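Local coordinates for protein glutathione s-transferase (Oryza sativa, PDB 1OYJ) that conjugates reduced glutathione to a wide range of hydrophobic electrophiles, probably including herbicides, as a tau-class glutathione transferase of rice, at residues 101-104 with 105-109. Numbering follows the deposited sequence.
Sequences RATA and RFWAD
Arg101 O accepts the amide of Arg105 at 2.9 Å, N to O, and the same i to i+4 α-helical bonding joins Phe106 N to Ala102 O, Trp107 N to Thr103 O and Ala108 N to Ala104 O. One turn apart, the side chains of Arg101 and Arg105 run side by side. Arg105 is extended from CG to NE, whereas Arg101 bends at chi3 (75°), bringing its NH2 to 3.1 Å from Arg105 NH1 with the guanidinium planes 80° apart. Two donors cannot bond each other; a water accepts from Arg105 NH1 at 2.7 Å, but its approach to Arg101 NH2 is too short to be relied on. The like charges are probably offset in part by Asp78 of the second subunit, whose OD1 forms salt bridges with Arg101 NE and Arg105 NH2. One side of this part of helix 97-124, in the all-helical C-terminal domain of the GST fold, thus lies at the dimer interface, where a long side chain with several N-H donors can reach partners in both subunits. Within the chain, Arg105 NE bonds Gln74 OE1 and Arg101 NH1 bonds Pro88 O. A leucine in place of Arg105 would probably leave Gln74 without this donor and Asp78 of the neighbouring subunit with one cation fewer. On another side of the helix, Thr103 CG2, anti to its own N, lies 4.1 Å from Trp107 CD1; the broad indole suits a buried place against Leu144 and Val165, and Phe106 CE2 lies over the centre of one face of the Trp107 ring, 3.8 Å above its plane. Small Ala104 and Ala108 touch Val165 and Phe164, consistent with close helix packing.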
ATOM      1  N   ARG A 101     -13.794  -0.584  -6.286  1.00 20.90           N
ATOM      2  CA  ARG A 101     -12.457  -1.111  -6.002  1.00 22.10           C
ATOM      3  C   ARG A 101     -11.443  -0.065  -5.562  1.00 19.77           C
ATOM      4  O   ARG A 101     -10.629  -0.346  -4.610  1.00 20.39           O
ATOM      5  CB  ARG A 101     -11.897  -1.865  -7.185  1.00 23.09           C
ATOM      6  CG  ARG A 101     -12.576  -3.176  -7.482  1.00 27.18           C
ATOM      7  CD  ARG A 101     -12.262  -3.749  -8.925  1.00 28.23           C
ATOM      8  NE  ARG A 101     -10.931  -4.317  -9.051  1.00 30.70           N
ATOM      9  CZ  ARG A 101     -10.641  -5.592  -8.808  1.00 36.40           C
ATOM     10  NH1 ARG A 101     -11.588  -6.424  -8.390  1.00 35.12           N
ATOM     11  NH2 ARG A 101      -9.400  -6.056  -8.949  1.00 37.55           N
ATOM     12  N   ALA A 102     -11.415   1.099  -6.229  1.00 18.08           N
ATOM     13  CA  ALA A 102     -10.459   2.126  -5.907  1.00 18.21           C
ATOM     14  C   ALA A 102     -10.743   2.632  -4.481  1.00 18.16           C
ATOM     15  O   ALA A 102      -9.850   2.860  -3.724  1.00 17.08           O
ATOM     16  CB  ALA A 102     -10.494   3.271  -6.939  1.00 18.75           C
ATOM     17  N   THR A 103     -12.010   2.881  -4.166  1.00 16.97           N
ATOM     18  CA  THR A 103     -12.390   3.299  -2.834  1.00 17.64           C
ATOM     19  C   THR A 103     -11.990   2.311  -1.743  1.00 17.79           C
ATOM     20  O   THR A 103     -11.397   2.662  -0.701  1.00 17.47           O
ATOM     21  CB  THR A 103     -13.971   3.601  -2.872  1.00 19.04           C
ATOM     22  OG1 THR A 103     -14.169   4.813  -3.599  1.00 21.92           O
ATOM     23  CG2 THR A 103     -14.546   3.894  -1.478  1.00 20.57           C
ATOM     24  N   ALA A 104     -12.177   1.047  -2.023  1.00 18.56           N
ATOM     25  CA  ALA A 104     -11.757   0.004  -1.106  1.00 18.41           C
ATOM     26  C   ALA A 104     -10.246  -0.060  -0.932  1.00 19.35           C
ATOM     27  O   ALA A 104      -9.779  -0.168   0.194  1.00 17.62           O
ATOM     28  CB  ALA A 104     -12.359  -1.311  -1.514  1.00 18.95           C
ATOM     29  N   ARG A 105      -9.481   0.092  -2.004  1.00 17.18           N
ATOM     30  CA  ARG A 105      -8.046   0.111  -1.836  1.00 19.25           C
ATOM     31  C   ARG A 105      -7.580   1.336  -1.083  1.00 18.11           C
ATOM     32  O   ARG A 105      -6.689   1.231  -0.290  1.00 17.63           O
ATOM     33  CB  ARG A 105      -7.249  -0.068  -3.096  1.00 18.18           C
ATOM     34  CG  ARG A 105      -7.579  -1.355  -3.908  1.00 18.01           C
ATOM     35  CD  ARG A 105      -6.812  -1.406  -5.291  1.00 22.74           C
ATOM     36  NE  ARG A 105      -6.812  -2.739  -5.910  1.00 20.40           N
ATOM     37  CZ  ARG A 105      -7.311  -3.048  -7.088  1.00 23.07           C
ATOM     38  NH1 ARG A 105      -7.316  -4.322  -7.451  1.00 25.83           N
ATOM     39  NH2 ARG A 105      -7.785  -2.135  -7.926  1.00 21.00           N
ATOM     40  N   PHE A 106      -8.200   2.490  -1.340  1.00 18.01           N
ATOM     41  CA  PHE A 106      -7.854   3.682  -0.616  1.00 17.77           C
ATOM     42  C   PHE A 106      -8.001   3.469   0.943  1.00 18.12           C
ATOM     43  O   PHE A 106      -7.123   3.807   1.709  1.00 17.85           O
ATOM     44  CB  PHE A 106      -8.771   4.863  -1.080  1.00 17.05           C
ATOM     45  CG  PHE A 106      -8.522   6.110  -0.322  1.00 17.93           C
ATOM     46  CD1 PHE A 106      -7.592   7.014  -0.745  1.00 22.35           C
ATOM     47  CD2 PHE A 106      -9.191   6.333   0.849  1.00 16.67           C
ATOM     48  CE1 PHE A 106      -7.247   8.146   0.035  1.00 23.43           C
ATOM     49  CE2 PHE A 106      -8.904   7.424   1.612  1.00 22.53           C
ATOM     50  CZ  PHE A 106      -7.905   8.359   1.202  1.00 23.92           C
ATOM     51  N   TRP A 107      -9.126   2.912   1.343  1.00 17.38           N
ATOM     52  CA  TRP A 107      -9.469   2.806   2.779  1.00 19.56           C
ATOM     53  C   TRP A 107      -8.611   1.665   3.426  1.00 19.07           C
ATOM     54  O   TRP A 107      -8.259   1.725   4.585  1.00 21.40           O
ATOM     55  CB  TRP A 107     -10.960   2.647   2.912  1.00 18.52           C
ATOM     56  CG  TRP A 107     -11.621   4.093   2.848  1.00 18.73           C
ATOM     57  CD1 TRP A 107     -12.322   4.642   1.832  1.00 20.41           C
ATOM     58  CD2 TRP A 107     -11.390   5.138   3.772  1.00 15.58           C
ATOM     59  NE1 TRP A 107     -12.625   5.969   2.090  1.00 17.89           N
ATOM     60  CE2 TRP A 107     -12.062   6.303   3.291  1.00 20.08           C
ATOM     61  CE3 TRP A 107     -10.755   5.207   4.997  1.00 18.72           C
ATOM     62  CZ2 TRP A 107     -12.120   7.494   4.011  1.00 18.29           C
ATOM     63  CZ3 TRP A 107     -10.761   6.452   5.710  1.00 17.92           C
ATOM     64  CH2 TRP A 107     -11.456   7.568   5.193  1.00 18.31           C
ATOM     65  N   ALA A 108      -8.317   0.613   2.690  1.00 19.89           N
ATOM     66  CA  ALA A 108      -7.432  -0.454   3.226  1.00 19.29           C
ATOM     67  C   ALA A 108      -6.085   0.170   3.382  1.00 19.94           C
ATOM     68  O   ALA A 108      -5.419  -0.053   4.398  1.00 20.20           O
ATOM     69  CB  ALA A 108      -7.387  -1.651   2.356  1.00 18.04           C
ATOM     70  N   ASP A 109      -5.664   0.942   2.375  1.00 19.37           N
ATOM     71  CA  ASP A 109      -4.375   1.656   2.517  1.00 20.49           C
ATOM     72  C   ASP A 109      -4.365   2.564   3.785  1.00 17.68           C
ATOM     73  O   ASP A 109      -3.406   2.656   4.525  1.00 14.88           O
ATOM     74  CB  ASP A 109      -4.082   2.487   1.270  1.00 19.70           C
ATOM     75  CG  ASP A 109      -2.832   3.328   1.427  1.00 24.74           C
ATOM     76  OD1 ASP A 109      -1.745   2.771   1.462  1.00 29.46           O
ATOM     77  OD2 ASP A 109      -2.852   4.511   1.673  1.00 22.00           O
TER
HETATM   78  O   HOH W   1      -8.092  -4.327 -10.072  1.00 49.64           O